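Local coordinates for TOG array regulator of axonemal microtubules protein 1 (Mus musculus, PDB 5DN7) that promotes microtubule polymerization through HEAT-repeat TOG domains, this chain being the second, and takes part in building primary cilia and regulating their length, at residues K19-I23 / G66-L70; P140-S145 / D177-L183. One frame throughout, in Å; residues are numbered along the deposited sequence.

Contact 1: residues K19-I23 / G66-L70; sequences KFEII and GFISL
The N-terminal end of the TOG solenoid is closed here by a tight backbone turn, K19-I23, packed against the first helix of the next HEAT repeat, 61-74. The turn is type I': F20 and E21 at its corners have positive phi (54/20 and 66/12), and I22 N bonds to K19 O at 2.8 Å. I23 N reaches the same K19 O at 2.8 Å and K19 N reaches I23 O at 2.5 Å, so I22 and I23 both face K19 in a classic beta bulge. F20, I22 and I23 all aim their CA-CB bonds at the helix. In register, F20 lies opposite F67, CA to CA 6.0 Å. F20, chi1 m, lays one ring face over the backbone of G66 and F67, with CE1 3.5 Å from G66 CA; a CB on G66 would come within 2.4 Å of that CE1. I22 CD1 makes a CH-pi contact over the F67 face, 3.9 Å from the centroid, while I23 CD1 meets the ring edge at F67 CE1 (3.7 Å) and L70 CD2 at 3.5 Å. L70 CD2 also lies at the F20 ring edge, 4.0 Å from CE2. L47 and L51 of helix 40-52 pack beside I22, I23 and F67. With no hydrogen bond across it, the joint depends on hydrophobic burial and close shape matching, and the bare backbone at G66 is what lets F20 come so near.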
loop_
_atom_site.group_PDB
_atom_site.type_symbol
_atom_site.label_atom_id
_atom_site.label_comp_id
_atom_site.label_asym_id
_atom_site.label_seq_id
_atom_site.Cartn_x
_atom_site.Cartn_y
_atom_site.Cartn_z
ATOM N N LYS A 19 -12.847 -26.898 -1.945
ATOM C CA LYS A 19 -12.746 -25.864 -2.974
ATOM C C LYS A 19 -11.356 -25.231 -2.923
ATOM O O LYS A 19 -10.835 -24.950 -1.834
ATOM C CB LYS A 19 -13.829 -24.799 -2.777
ATOM C CG LYS A 19 -13.949 -23.809 -3.914
ATOM C CD LYS A 19 -14.588 -24.446 -5.140
ATOM C CE LYS A 19 -14.709 -23.439 -6.274
ATOM N NZ LYS A 19 -15.532 -23.960 -7.389
ATOM N N PHE A 20 -10.750 -25.038 -4.095
ATOM C CA PHE A 20 -9.386 -24.511 -4.188
ATOM C C PHE A 20 -8.386 -25.325 -3.364
ATOM O O PHE A 20 -7.309 -24.819 -3.030
ATOM C CB PHE A 20 -9.338 -23.048 -3.729
ATOM C CG PHE A 20 -10.391 -22.183 -4.355
ATOM C CD1 PHE A 20 -10.564 -22.163 -5.729
ATOM C CD2 PHE A 20 -11.218 -21.393 -3.564
ATOM C CE1 PHE A 20 -11.533 -21.370 -6.310
ATOM C CE2 PHE A 20 -12.199 -20.596 -4.140
ATOM C CZ PHE A 20 -12.357 -20.584 -5.513
ATOM N N GLU A 21 -8.751 -26.567 -3.035
ATOM C CA GLU A 21 -7.956 -27.440 -2.153
ATOM C C GLU A 21 -7.883 -26.926 -0.710
ATOM O O GLU A 21 -7.082 -27.417 0.083
ATOM C CB GLU A 21 -6.527 -27.611 -2.690
ATOM C CG GLU A 21 -6.426 -27.955 -4.160
ATOM C CD GLU A 21 -5.717 -29.275 -4.398
ATOM O OE1 GLU A 21 -5.525 -30.038 -3.426
ATOM O OE2 GLU A 21 -5.343 -29.543 -5.558
ATOM N N ILE A 22 -8.714 -25.947 -0.372
ATOM C CA ILE A 22 -8.640 -25.310 0.940
ATOM C C ILE A 22 -9.993 -25.269 1.648
ATOM O O ILE A 22 -10.108 -25.661 2.807
ATOM C CB ILE A 22 -8.095 -23.862 0.830
ATOM C CG1 ILE A 22 -6.882 -23.811 -0.103
ATOM C CG2 ILE A 22 -7.727 -23.327 2.203
ATOM C CD1 ILE A 22 -6.569 -22.428 -0.638
ATOM N N ILE A 23 -11.016 -24.798 0.942
ATOM C CA ILE A 23 -12.306 -24.514 1.555
ATOM C C ILE A 23 -13.331 -25.622 1.354
ATOM O O ILE A 23 -13.674 -25.950 0.225
ATOM C CB ILE A 23 -12.910 -23.220 0.992
ATOM C CG1 ILE A 23 -11.829 -22.153 0.804
ATOM C CG2 ILE A 23 -14.034 -22.720 1.884
ATOM C CD1 ILE A 23 -12.322 -20.950 0.038
ATOM N N GLY A 66 -7.624 -19.213 -7.923
ATOM C CA GLY A 66 -9.032 -19.225 -7.558
ATOM C C GLY A 66 -9.297 -18.590 -6.194
ATOM O O GLY A 66 -10.144 -17.705 -6.061
ATOM N N PHE A 67 -8.550 -19.040 -5.191
ATOM C CA PHE A 67 -8.682 -18.568 -3.813
ATOM C C PHE A 67 -8.521 -17.055 -3.715
ATOM O O PHE A 67 -9.346 -16.357 -3.118
ATOM C CB PHE A 67 -7.639 -19.269 -2.936
ATOM C CG PHE A 67 -7.811 -19.025 -1.457
ATOM C CD1 PHE A 67 -8.982 -19.385 -0.811
ATOM C CD2 PHE A 67 -6.791 -18.477 -0.712
ATOM C CE1 PHE A 67 -9.139 -19.171 0.548
ATOM C CE2 PHE A 67 -6.944 -18.269 0.644
ATOM C CZ PHE A 67 -8.120 -18.616 1.271
ATOM N N ILE A 68 -7.445 -16.559 -4.309
ATOM C CA ILE A 68 -7.166 -15.135 -4.288
ATOM C C ILE A 68 -8.297 -14.381 -4.995
ATOM O O ILE A 68 -8.702 -13.310 -4.546
ATOM C CB ILE A 68 -5.795 -14.821 -4.934
ATOM C CG1 ILE A 68 -4.668 -15.234 -3.984
ATOM C CG2 ILE A 68 -5.670 -13.345 -5.256
ATOM C CD1 ILE A 68 -3.323 -15.403 -4.644
ATOM N N SER A 69 -8.830 -14.969 -6.066
ATOM C CA SER A 69 -9.970 -14.390 -6.784
ATOM C C SER A 69 -11.197 -14.237 -5.862
ATOM O O SER A 69 -11.859 -13.184 -5.811
ATOM C CB SER A 69 -10.289 -15.268 -8.002
ATOM O OG SER A 69 -11.292 -14.703 -8.823
ATOM N N LEU A 70 -11.472 -15.292 -5.106
ATOM C CA LEU A 70 -12.515 -15.275 -4.091
ATOM C C LEU A 70 -12.316 -14.141 -3.075
ATOM O O LEU A 70 -13.246 -13.363 -2.800
ATOM C CB LEU A 70 -12.555 -16.613 -3.358
ATOM C CG LEU A 70 -13.594 -16.674 -2.249
ATOM C CD1 LEU A 70 -14.979 -16.540 -2.868
ATOM C CD2 LEU A 70 -13.470 -17.961 -1.473
#

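Contact 2: residues P140-S145 / D177-L183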
loop_
_atom_site.group_PDB
_atom_site.type_symbol
_atom_site.label_atom_id
_atom_site.label_comp_id
_atom_site.label_asym_id
_atom_site.label_seq_id
_atom_site.Cartn_x
_atom_site.Cartn_y
_atom_site.Cartn_z
ATOM N N PRO A 140 11.119 -3.111 -1.852
ATOM C CA PRO A 140 10.271 -1.909 -1.819
ATOM C C PRO A 140 10.099 -1.215 -3.173
ATOM O O PRO A 140 9.000 -0.746 -3.477
ATOM C CB PRO A 140 11.011 -0.991 -0.841
ATOM C CG PRO A 140 12.437 -1.521 -0.800
ATOM C CD PRO A 140 12.299 -2.996 -0.975
ATOM N N GLN A 141 11.151 -1.150 -3.981
ATOM C CA GLN A 141 11.045 -0.404 -5.232
ATOM C C GLN A 141 10.019 -1.025 -6.186
ATOM O O GLN A 141 9.162 -0.314 -6.708
ATOM C CB GLN A 141 12.410 -0.279 -5.912
ATOM C CG GLN A 141 12.397 0.625 -7.155
ATOM C CD GLN A 141 11.906 2.027 -6.837
ATOM O OE1 GLN A 141 12.652 2.864 -6.313
ATOM N NE2 GLN A 141 10.629 2.282 -7.118
ATOM N N ARG A 142 10.094 -2.337 -6.410
ATOM C CA ARG A 142 9.078 -3.044 -7.204
ATOM C C ARG A 142 7.629 -2.713 -6.764
ATOM O O ARG A 142 6.805 -2.193 -7.562
ATOM C CB ARG A 142 9.309 -4.559 -7.123
ATOM C CG ARG A 142 10.057 -5.132 -8.324
ATOM C CD ARG A 142 9.900 -6.661 -8.445
ATOM N NE ARG A 142 8.726 -7.044 -9.236
ATOM C CZ ARG A 142 8.287 -8.295 -9.376
ATOM N NH1 ARG A 142 8.920 -9.299 -8.770
ATOM N NH2 ARG A 142 7.210 -8.543 -10.115
ATOM N N VAL A 143 7.348 -3.012 -5.490
ATOM C CA VAL A 143 6.054 -2.708 -4.857
ATOM C C VAL A 143 5.637 -1.278 -5.179
ATOM O O VAL A 143 4.537 -1.049 -5.670
ATOM C CB VAL A 143 6.093 -2.881 -3.330
ATOM C CG1 VAL A 143 4.787 -2.354 -2.680
ATOM C CG2 VAL A 143 6.324 -4.321 -2.946
ATOM N N LEU A 144 6.540 -0.324 -4.954
ATOM C CA LEU A 144 6.196 1.078 -5.129
ATOM C C LEU A 144 5.926 1.456 -6.582
ATOM O O LEU A 144 5.078 2.296 -6.826
ATOM C CB LEU A 144 7.279 1.996 -4.561
ATOM C CG LEU A 144 7.466 2.064 -3.036
ATOM C CD1 LEU A 144 8.315 3.278 -2.624
ATOM C CD2 LEU A 144 6.131 2.067 -2.317
ATOM N N SER A 145 6.628 0.872 -7.545
ATOM C CA SER A 145 6.370 1.247 -8.951
ATOM C C SER A 145 4.979 0.762 -9.399
ATOM O O SER A 145 4.136 1.550 -9.981
ATOM C CB SER A 145 7.463 0.682 -9.858
ATOM O OG SER A 145 8.733 1.172 -9.448
ATOM N N ASP A 177 18.067 1.055 -1.622
ATOM C CA ASP A 177 17.043 0.136 -2.118
ATOM C C ASP A 177 16.116 0.824 -3.131
ATOM O O ASP A 177 15.295 0.178 -3.765
ATOM C CB ASP A 177 16.208 -0.428 -0.967
ATOM C CG ASP A 177 16.965 -1.442 -0.137
ATOM O OD1 ASP A 177 18.165 -1.634 -0.416
ATOM O OD2 ASP A 177 16.362 -2.021 0.806
ATOM N N PHE A 178 16.261 2.134 -3.271
ATOM C CA PHE A 178 15.370 2.920 -4.115
ATOM C C PHE A 178 16.099 3.610 -5.254
ATOM O O PHE A 178 17.258 4.028 -5.120
ATOM C CB PHE A 178 14.642 3.999 -3.294
ATOM C CG PHE A 178 13.772 3.453 -2.221
ATOM C CD1 PHE A 178 12.495 2.989 -2.514
ATOM C CD2 PHE A 178 14.236 3.373 -0.916
ATOM C CE1 PHE A 178 11.688 2.475 -1.517
ATOM C CE2 PHE A 178 13.426 2.868 0.090
ATOM C CZ PHE A 178 12.155 2.414 -0.207
ATOM N N ASP A 179 15.393 3.744 -6.367
ATOM C CA ASP A 179 15.782 4.655 -7.438
ATOM C C ASP A 179 15.115 5.995 -7.130
ATOM O O ASP A 179 13.962 6.237 -7.516
ATOM C CB ASP A 179 15.353 4.107 -8.801
ATOM C CG ASP A 179 15.881 4.930 -9.959
ATOM O OD1 ASP A 179 16.194 6.126 -9.779
ATOM O OD2 ASP A 179 15.981 4.365 -11.073
ATOM N N LEU A 180 15.826 6.851 -6.405
ATOM C CA LEU A 180 15.198 8.043 -5.864
ATOM C C LEU A 180 14.795 9.106 -6.906
ATOM O O LEU A 180 13.764 9.748 -6.723
ATOM C CB LEU A 180 16.098 8.670 -4.795
ATOM C CG LEU A 180 16.390 7.816 -3.565
ATOM C CD1 LEU A 180 17.419 8.526 -2.746
ATOM C CD2 LEU A 180 15.130 7.542 -2.733
ATOM N N PRO A 181 15.603 9.319 -7.970
ATOM C CA PRO A 181 15.120 10.190 -9.058
ATOM C C PRO A 181 13.804 9.707 -9.661
ATOM O O PRO A 181 12.855 10.479 -9.833
ATOM C CB PRO A 181 16.244 10.112 -10.106
ATOM C CG PRO A 181 17.474 9.880 -9.297
ATOM C CD PRO A 181 17.044 9.011 -8.123
ATOM N N LYS A 182 13.753 8.418 -9.965
ATOM C CA LYS A 182 12.569 7.848 -10.568
ATOM C C LYS A 182 11.396 8.090 -9.640
ATOM O O LYS A 182 10.349 8.578 -10.057
ATOM C CB LYS A 182 12.755 6.352 -10.838
ATOM C CG LYS A 182 11.578 5.710 -11.571
ATOM C CD LYS A 182 11.885 4.264 -11.989
ATOM C CE LYS A 182 11.883 3.318 -10.780
ATOM N NZ LYS A 182 12.158 1.888 -11.164
ATOM N N LEU A 183 11.620 7.784 -8.366
ATOM C CA LEU A 183 10.612 7.911 -7.335
ATOM C C LEU A 183 10.083 9.343 -7.286
ATOM O O LEU A 183 8.875 9.563 -7.333
ATOM C CB LEU A 183 11.195 7.479 -5.987
ATOM C CG LEU A 183 10.243 6.997 -4.903
ATOM C CD1 LEU A 183 9.228 6.010 -5.457
ATOM C CD2 LEU A 183 11.056 6.347 -3.780
HETATM O O HOH W 1 13.926 -2.090 -3.614
#
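Polar bonds tie the start of helix 140-148 to the loop leading into helix 180-187, the first helices of two successive HEAT repeats. Q141 OE1 accepts from D179 N at 2.9 Å. The Q141 side chain spans the gap opposite F178, where Q141 CA and F178 CA are 5.6 Å apart. Water 1 makes a second link, accepting from Q141 N (3.0 Å) and donating to D177 O (2.7 Å). So Q141 engages the loop with both its main chain and its side chain.

Within the segments, D179 is the N-cap of helix 180-187, its OD1 taking a weak bond from K182 N at 3.4 Å, and S145 OG donates to Q141 O at 3.1 Å.

The apolar part centres on F178, whose CE1 lies 3.6 Å from P140 CB and 3.6 Å from L144 CD1. L144 CD1 also touches L183 CD1 at 4.0 Å. S169 and Y173 border F178 from the second helix of the earlier repeat and the loop after it, and L183 goes on to meet L209 of helix 196-213.

The chemistry is thus two-sided: apolar packing joins the repeats on the inside, while the Q141 bond and the water give main-chain polar groups of the connecting loop and the first helical turn their partners.

How the contacts relate
Both contacts join neighbouring HEAT repeats of one solenoid, but at separate places: their centres are 32 Å apart and their nearest atoms about 14 Å apart, with no touch. Contact 1 sits at the N-terminal end, 23 Å from the centre of the chain, yet is the more buried; contact 2 lies farther in, at 13 Å, and is only partly buried. They share no helix. Contact 1 sets a non-helical turn against a helix, with apolar side chains and one ring laid on the helix backbone, and has no hydrogen bond across it, whereas contact 2 sets a helix start against a loop and the next helix start, combining aliphatic-aromatic packing with a hydrogen bond and a bridging water.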